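PDB 6UKF: HhaI Restriction Endonuclease from Haemophilus parahaemolyticus, which cuts double-stranded DNA as a type II restriction endonuclease of a restriction-modification system, probably recognising the short sequence GCGC. Local coordinates for residues F6-F9 with C10-L14; E77-P80 with Y81-K84; E142-E145 with H146-V150. All blocks are in the same frame, centred on the assembly; numbering follows the deposited sequence.

Contact 1: F6-F9 with C10-L14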
loop_
_atom_site.group_PDB
_atom_site.type_symbol
_atom_site.label_atom_id
_atom_site.label_comp_id
_atom_site.label_asym_id
_atom_site.label_seq_id
_atom_site.Cartn_x
_atom_site.Cartn_y
_atom_site.Cartn_z
ATOM N N PHE A 6 13.909 3.378 1.429
ATOM C CA PHE A 6 14.151 1.941 1.505
ATOM C C PHE A 6 14.037 1.286 0.135
ATOM O O PHE A 6 14.843 0.417 -0.216
ATOM C CB PHE A 6 13.156 1.303 2.473
ATOM C CG PHE A 6 13.386 -0.161 2.688
ATOM C CD1 PHE A 6 14.367 -0.593 3.561
ATOM C CD2 PHE A 6 12.628 -1.106 2.017
ATOM C CE1 PHE A 6 14.588 -1.940 3.762
ATOM C CE2 PHE A 6 12.845 -2.457 2.216
ATOM C CZ PHE A 6 13.826 -2.874 3.090
ATOM N N GLU A 7 13.036 1.680 -0.652
ATOM C CA GLU A 7 12.874 1.084 -1.974
ATOM C C GLU A 7 14.045 1.436 -2.886
ATOM O O GLU A 7 14.515 0.589 -3.654
ATOM C CB GLU A 7 11.532 1.502 -2.573
ATOM C CG GLU A 7 10.350 0.904 -1.812
ATOM C CD GLU A 7 9.002 1.181 -2.452
ATOM O OE1 GLU A 7 8.942 1.947 -3.356
ATOM O OE2 GLU A 7 7.936 0.553 -1.954
ATOM N N VAL A 8 14.547 2.669 -2.799
ATOM C CA VAL A 8 15.734 3.042 -3.567
ATOM C C VAL A 8 16.940 2.231 -3.101
ATOM O O VAL A 8 17.751 1.767 -3.912
ATOM C CB VAL A 8 15.979 4.559 -3.448
ATOM C CG1 VAL A 8 17.301 4.944 -4.093
ATOM C CG2 VAL A 8 14.828 5.339 -4.077
ATOM N N PHE A 9 17.080 2.069 -1.784
ATOM C CA PHE A 9 18.131 1.237 -1.198
ATOM C C PHE A 9 18.101 -0.173 -1.779
ATOM O O PHE A 9 19.144 -0.730 -2.146
ATOM C CB PHE A 9 17.888 1.247 0.319
ATOM C CG PHE A 9 18.890 0.488 1.144
ATOM C CD1 PHE A 9 20.251 0.729 1.046
ATOM C CD2 PHE A 9 18.445 -0.424 2.087
ATOM C CE1 PHE A 9 21.148 0.033 1.847
ATOM C CE2 PHE A 9 19.331 -1.112 2.886
ATOM C CZ PHE A 9 20.681 -0.886 2.767
ATOM N N CYS A 10 16.907 -0.753 -1.903
ATOM C CA CYS A 10 16.783 -2.106 -2.438
ATOM C C CYS A 10 17.136 -2.157 -3.922
ATOM O O CYS A 10 17.844 -3.066 -4.369
ATOM C CB CYS A 10 15.358 -2.620 -2.224
ATOM S SG CYS A 10 14.946 -3.007 -0.513
ATOM N N VAL A 11 16.629 -1.202 -4.706
ATOM C CA VAL A 11 16.895 -1.208 -6.145
ATOM C C VAL A 11 18.380 -1.011 -6.409
ATOM O O VAL A 11 18.968 -1.671 -7.275
ATOM C CB VAL A 11 16.044 -0.137 -6.856
ATOM C CG1 VAL A 11 16.416 -0.043 -8.338
ATOM C CG2 VAL A 11 14.568 -0.436 -6.702
ATOM N N THR A 12 19.008 -0.095 -5.670
ATOM C CA THR A 12 20.437 0.140 -5.837
ATOM C C THR A 12 21.233 -1.123 -5.545
ATOM O O THR A 12 22.177 -1.458 -6.271
ATOM C CB THR A 12 20.872 1.277 -4.913
ATOM O OG1 THR A 12 20.154 2.471 -5.252
ATOM C CG2 THR A 12 22.370 1.528 -5.030
ATOM N N TYR A 13 20.862 -1.843 -4.485
ATOM C CA TYR A 13 21.544 -3.088 -4.158
ATOM C C TYR A 13 21.395 -4.105 -5.280
ATOM O O TYR A 13 22.367 -4.758 -5.679
ATOM C CB TYR A 13 20.988 -3.661 -2.855
ATOM C CG TYR A 13 21.477 -5.061 -2.572
ATOM C CD1 TYR A 13 22.750 -5.278 -2.066
ATOM C CD2 TYR A 13 20.674 -6.165 -2.823
ATOM C CE1 TYR A 13 23.209 -6.556 -1.812
ATOM C CE2 TYR A 13 21.122 -7.447 -2.572
ATOM C CZ TYR A 13 22.392 -7.638 -2.065
ATOM O OH TYR A 13 22.848 -8.912 -1.811
ATOM N N LEU A 14 20.176 -4.269 -5.794
ATOM C CA LEU A 14 19.948 -5.253 -6.846
ATOM C C LEU A 14 20.790 -4.945 -8.076
ATOM O O LEU A 14 21.432 -5.835 -8.642
ATOM C CB LEU A 14 18.465 -5.297 -7.208
ATOM C CG LEU A 14 17.570 -5.953 -6.159
ATOM C CD1 LEU A 14 16.110 -5.651 -6.450
ATOM C CD2 LEU A 14 17.815 -7.452 -6.114
#
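C10 lies one helical turn after F6, and its sulfur sits over one face of the F6 ring. Followed outward, C10 CB first passes the carbonyl oxygens of the preceding turn, 3.6 Å from E7 O. SG then turns back beside its own backbone N (chi1 -71°) and reaches the phenyl group. C10 SG lies 4.0 Å from the centroid of the F6 ring and 29° off the ring normal. The closest ring atom is CE2, with F6 CE2 to C10 SG at 3.5 Å; CZ and CD2 are slightly farther. This is a cysteine sulfur-aromatic contact. The F6 ring meets the sulfur because its CG is anti to the backbone N, which carries the ring forward along the helix.

On another side of the helix, V8 O is gripped twice by T12. T12 N donates to V8 O at 2.9 Å, and T12 OG1 donates to V8 O at 2.8 Å from above the carbonyl plane, 40° out of it. The hydroxyl is thus tied to its own helix. The Y13 hydroxyl instead bonds R249.

All these residues belong to helix 3-18. E7 packs on a sugar of the bound DNA. C10 packs on I130 of strand 126-132, A47 of strand 43-47 and F136 of strand 136-140, so the sulfur-aromatic pair lies where the helix covers the mixed sheet.

Contact 2: E77-P80 with Y81-K84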
loop_
_atom_site.group_PDB
_atom_site.type_symbol
_atom_site.label_atom_id
_atom_site.label_comp_id
_atom_site.label_asym_id
_atom_site.label_seq_id
_atom_site.Cartn_x
_atom_site.Cartn_y
_atom_site.Cartn_z
ATOM N N GLU A 77 -9.580 -10.232 -7.938
ATOM C CA GLU A 77 -10.755 -11.085 -7.923
ATOM C C GLU A 77 -10.796 -11.933 -6.659
ATOM O O GLU A 77 -9.782 -12.175 -6.000
ATOM C CB GLU A 77 -10.793 -11.988 -9.156
ATOM C CG GLU A 77 -9.680 -13.029 -9.217
ATOM C CD GLU A 77 -9.702 -13.876 -10.487
ATOM O OE1 GLU A 77 -9.142 -14.919 -10.462
ATOM O OE2 GLU A 77 -10.346 -13.442 -11.571
ATOM N N ILE A 78 -12.005 -12.382 -6.327
ATOM C CA ILE A 78 -12.186 -13.281 -5.200
ATOM C C ILE A 78 -11.438 -14.579 -5.467
ATOM O O ILE A 78 -11.632 -15.223 -6.506
ATOM C CB ILE A 78 -13.685 -13.532 -4.985
ATOM C CG1 ILE A 78 -14.402 -12.225 -4.634
ATOM C CG2 ILE A 78 -13.899 -14.561 -3.903
ATOM C CD1 ILE A 78 -15.909 -12.325 -4.687
ATOM N N ASN A 79 -10.573 -14.960 -4.539
ATOM C CA ASN A 79 -9.949 -16.272 -4.515
ATOM C C ASN A 79 -10.443 -17.043 -3.295
ATOM O O ASN A 79 -11.167 -16.501 -2.454
ATOM C CB ASN A 79 -8.416 -16.147 -4.522
ATOM C CG ASN A 79 -7.860 -15.495 -3.272
ATOM O OD1 ASN A 79 -8.074 -15.973 -2.161
ATOM N ND2 ASN A 79 -7.101 -14.419 -3.454
ATOM N N PRO A 80 -10.105 -18.331 -3.184
ATOM C CA PRO A 80 -10.674 -19.131 -2.086
ATOM C C PRO A 80 -10.364 -18.580 -0.709
ATOM O O PRO A 80 -11.151 -18.780 0.224
ATOM C CB PRO A 80 -10.056 -20.518 -2.306
ATOM C CG PRO A 80 -9.752 -20.559 -3.761
ATOM C CD PRO A 80 -9.336 -19.165 -4.124
ATOM N N TYR A 81 -9.238 -17.886 -0.555
ATOM C CA TYR A 81 -8.867 -17.335 0.744
ATOM C C TYR A 81 -9.636 -16.055 1.027
ATOM O O TYR A 81 -10.051 -15.820 2.167
ATOM C CB TYR A 81 -7.349 -17.173 0.790
ATOM C CG TYR A 81 -6.704 -18.422 0.238
ATOM C CD1 TYR A 81 -6.704 -19.604 0.967
ATOM C CD2 TYR A 81 -6.169 -18.445 -1.043
ATOM C CE1 TYR A 81 -6.152 -20.763 0.451
ATOM C CE2 TYR A 81 -5.614 -19.599 -1.567
ATOM C CZ TYR A 81 -5.611 -20.755 -0.818
ATOM O OH TYR A 81 -5.058 -21.906 -1.335
ATOM N N THR A 82 -9.873 -15.240 -0.001
ATOM C CA THR A 82 -10.855 -14.171 0.123
ATOM C C THR A 82 -12.175 -14.726 0.639
ATOM O O THR A 82 -12.787 -14.168 1.555
ATOM C CB THR A 82 -11.095 -13.521 -1.243
ATOM O OG1 THR A 82 -9.853 -13.313 -1.928
ATOM C CG2 THR A 82 -11.832 -12.193 -1.073
ATOM N N GLN A 83 -12.625 -15.838 0.049
ATOM C CA GLN A 83 -13.922 -16.400 0.410
ATOM C C GLN A 83 -13.940 -16.876 1.856
ATOM O O GLN A 83 -14.936 -16.691 2.564
ATOM C CB GLN A 83 -14.285 -17.528 -0.559
ATOM C CG GLN A 83 -14.920 -17.014 -1.840
ATOM C CD GLN A 83 -14.797 -17.970 -3.008
ATOM O OE1 GLN A 83 -14.200 -19.040 -2.900
ATOM N NE2 GLN A 83 -15.365 -17.582 -4.142
ATOM N N LYS A 84 -12.847 -17.490 2.318
ATOM C CA LYS A 84 -12.787 -17.919 3.712
ATOM C C LYS A 84 -12.897 -16.726 4.654
ATOM O O LYS A 84 -13.591 -16.792 5.676
ATOM C CB LYS A 84 -11.489 -18.679 3.982
ATOM C CG LYS A 84 -11.357 -20.005 3.248
ATOM C CD LYS A 84 -10.004 -20.641 3.524
ATOM C CE LYS A 84 -9.684 -21.745 2.530
ATOM N NZ LYS A 84 -10.760 -22.769 2.443
HETATM O O HOH W 1 -9.296 -10.923 -3.027
HETATM O O HOH W 2 -12.892 -21.414 0.478
#
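The N79 amide lies against T82, with the two side chains crossing at about a right angle. Its OD1 faces the first backbone N-H groups of helix 80-91. T82 N donates to N79 OD1 at 2.9 Å from above the amide plane, 45° out of it. Y81 N also points to N79 OD1, at 2.8 Å, but this bond is bent and weak. The Y81 ring stands obliquely beside the same oxygen, with Y81 CD2 at 3.3 Å from N79 OD1. In one of its two modelled conformers the Q83 amide group lies across I78 CG2, so this contact is tentative.

N79 CG sits between its backbone N and carbonyl carbon (chi1 65°), which brings OD1 over the helix start. T82 returns the bond: N79 N donates to T82 OG1 at 3.2 Å, nearly straight at 166°. One water joins T82 OG1 to E77 O. A second water links P80 O to K84 NZ, which the bend at the last torsion of K84 turns toward it.

Around the helix start, W116 of helix 110-123 packs on both N79 and T82, and Y70 of strand 67-70 touches I78 and T82. The reciprocal bonds of N79 and T82 form a capping box. N79 is the N-cap, P80 follows it as the first helical residue, and Q83 N to N79 O at 3.0 Å closes the first turn.

Contact 3: E142-E145 with H146-V150. With PO4 (phosphate ion), chain Q.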
loop_
_atom_site.group_PDB
_atom_site.type_symbol
_atom_site.label_atom_id
_atom_site.label_comp_id
_atom_site.label_asym_id
_atom_site.label_seq_id
_atom_site.Cartn_x
_atom_site.Cartn_y
_atom_site.Cartn_z
ATOM N N GLU A 142 6.514 -18.106 -3.106
ATOM C CA GLU A 142 6.041 -19.389 -2.596
ATOM C C GLU A 142 6.560 -19.709 -1.197
ATOM O O GLU A 142 6.015 -20.613 -0.554
ATOM C CB GLU A 142 6.404 -20.523 -3.559
ATOM C CG GLU A 142 7.884 -20.652 -3.855
ATOM C CD GLU A 142 8.297 -19.956 -5.140
ATOM O OE1 GLU A 142 9.297 -20.392 -5.745
ATOM O OE2 GLU A 142 7.647 -18.966 -5.548
ATOM N N HIS A 143 7.580 -19.001 -0.704
ATOM C CA HIS A 143 8.138 -19.256 0.619
ATOM C C HIS A 143 7.867 -18.125 1.605
ATOM O O HIS A 143 8.543 -18.028 2.633
ATOM C CB HIS A 143 9.632 -19.547 0.526
ATOM C CG HIS A 143 9.935 -20.873 -0.091
ATOM N ND1 HIS A 143 11.216 -21.357 -0.215
ATOM C CD2 HIS A 143 9.122 -21.822 -0.612
ATOM C CE1 HIS A 143 11.185 -22.541 -0.796
ATOM N NE2 HIS A 143 9.926 -22.847 -1.047
ATOM N N PHE A 144 6.852 -17.306 1.327
ATOM C CA PHE A 144 6.573 -16.110 2.117
ATOM C C PHE A 144 6.516 -16.391 3.614
ATOM O O PHE A 144 7.032 -15.604 4.417
ATOM C CB PHE A 144 5.243 -15.519 1.642
ATOM C CG PHE A 144 4.988 -14.126 2.118
ATOM C CD1 PHE A 144 5.413 -13.044 1.372
ATOM C CD2 PHE A 144 4.312 -13.893 3.301
ATOM C CE1 PHE A 144 5.179 -11.755 1.798
ATOM C CE2 PHE A 144 4.077 -12.606 3.733
ATOM C CZ PHE A 144 4.512 -11.537 2.980
ATOM N N GLU A 145 5.875 -17.491 4.013
ATOM C CA GLU A 145 5.625 -17.726 5.432
ATOM C C GLU A 145 6.904 -17.959 6.225
ATOM O O GLU A 145 6.882 -17.850 7.455
ATOM C CB GLU A 145 4.658 -18.901 5.623
ATOM C CG GLU A 145 5.246 -20.295 5.391
ATOM C CD GLU A 145 5.371 -20.668 3.921
ATOM O OE1 GLU A 145 5.118 -19.854 3.091
ATOM O OE2 GLU A 145 5.761 -21.906 3.623
ATOM N N HIS A 146 8.007 -18.292 5.558
ATOM C CA HIS A 146 9.270 -18.494 6.251
ATOM C C HIS A 146 9.945 -17.186 6.634
ATOM O O HIS A 146 10.938 -17.212 7.369
ATOM C CB HIS A 146 10.209 -19.330 5.383
ATOM C CG HIS A 146 9.692 -20.706 5.104
ATOM N ND1 HIS A 146 9.548 -21.658 6.090
ATOM C CD2 HIS A 146 9.275 -21.287 3.955
ATOM C CE1 HIS A 146 9.068 -22.767 5.559
ATOM N NE2 HIS A 146 8.895 -22.570 4.265
ATOM N N TYR A 147 9.426 -16.057 6.170
ATOM C CA TYR A 147 10.059 -14.761 6.361
ATOM C C TYR A 147 9.219 -13.781 7.154
ATOM O O TYR A 147 9.775 -12.991 7.919
ATOM C CB TYR A 147 10.391 -14.153 4.995
ATOM C CG TYR A 147 11.413 -14.971 4.256
ATOM C CD1 TYR A 147 11.027 -16.021 3.436
ATOM C CD2 TYR A 147 12.769 -14.723 4.408
ATOM C CE1 TYR A 147 11.963 -16.787 2.770
ATOM C CE2 TYR A 147 13.711 -15.481 3.745
ATOM C CZ TYR A 147 13.304 -16.513 2.932
ATOM O OH TYR A 147 14.246 -17.264 2.269
ATOM N N PHE A 148 7.897 -13.797 6.992
ATOM C CA PHE A 148 7.033 -12.804 7.607
ATOM C C PHE A 148 5.941 -13.466 8.428
ATOM O O PHE A 148 5.333 -14.451 7.997
ATOM C CB PHE A 148 6.357 -11.918 6.550
ATOM C CG PHE A 148 7.243 -10.838 6.005
ATOM C CD1 PHE A 148 7.445 -9.669 6.717
ATOM C CD2 PHE A 148 7.867 -10.984 4.778
ATOM C CE1 PHE A 148 8.257 -8.669 6.220
ATOM C CE2 PHE A 148 8.680 -9.985 4.275
ATOM C CZ PHE A 148 8.877 -8.826 4.999
ATOM N N ASN A 149 5.707 -12.916 9.614
ATOM C CA ASN A 149 4.461 -13.136 10.329
ATOM C C ASN A 149 3.385 -12.252 9.713
ATOM O O ASN A 149 3.661 -11.138 9.261
ATOM C CB ASN A 149 4.626 -12.767 11.802
ATOM C CG ASN A 149 5.658 -13.631 12.511
ATOM O OD1 ASN A 149 6.581 -13.124 13.149
ATOM N ND2 ASN A 149 5.507 -14.941 12.394
ATOM N N VAL A 150 2.153 -12.756 9.689
ATOM C CA VAL A 150 1.049 -12.074 9.025
ATOM C C VAL A 150 -0.143 -11.989 9.964
ATOM O O VAL A 150 -0.452 -12.946 10.682
ATOM C CB VAL A 150 0.643 -12.787 7.717
ATOM C CG1 VAL A 150 -0.426 -11.981 6.981
ATOM C CG2 VAL A 150 1.858 -13.015 6.836
HETATM P P PO4 Q . 9.149 -21.254 9.577
HETATM O O1 PO4 Q . 9.433 -20.213 10.632
HETATM O O2 PO4 Q . 8.955 -22.595 10.239
HETATM O O3 PO4 Q . 7.901 -20.882 8.816
HETATM O O4 PO4 Q . 10.311 -21.335 8.617
HETATM O O HOH W 3 4.575 -16.917 9.057
#
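F144 overlaps F148 only slightly: the two rings are near parallel, their planes 24° apart, but slid so that their centroids are 5.3 Å apart. The contact is a loop of overlapping turns that leads from strand 136-140, at the edge of the mixed sheet, into strand 148-156 of the five-stranded antiparallel sheet. F144 CE2 touches F148 CB at 3.7 Å, and V150 CG2 comes to the ring edge in its plane. The F144 ring reaches them because CG is anti to the backbone N. I234 of strand 228-236 and I117 of helix 110-123 close around this apolar group.

The loop itself is held by backbone bonds. F144 O accepts from both Y147 N and F148 N, and H146 N donates to H143 O. Y147 turns the edge of its ring to H143 O, while its hydroxyl bonds D248. A water lies within bonding distance of E145 O and F148 O, though it has more acceptors nearby than protons to give.

On the outer side, H146 sends its edge toward the face of H143 in an edge-to-face pair, with centroids 5.6 Å apart and planes at 85°. The E145 carboxylate carbon lies over one H146 face, offset toward the rim. E145 OE1 itself pairs with K118 in a salt bridge. A phosphate ion, probably from the crystallisation liquor, is held by K237 and by H146. H146 ND1 donates to phosphate O4 at 2.7 Å in an almost straight bond of 174°.

The three contacts follow one another along the chain and none touches another. Contacts 1 and 2 are the most distant, with centres 32 Å apart. Contact 3 is nearer to both, its centre 21 Å from that of contact 1 and 19 Å from that of contact 2. Helix 110-123 connects contacts 2 and 3: it packs on N79, Y81 and T82, and on F144 and V150. Strand 136-140 packs on C10 of contact 1 and leads into the loop of contact 3. That loop opens strand 148-156, which carries the calcium ligands S151 and T153. The V150 side chain is about 8 Å from the calcium ion. Contact 1 comes nearest the DNA, about 3 Å between nearest atoms.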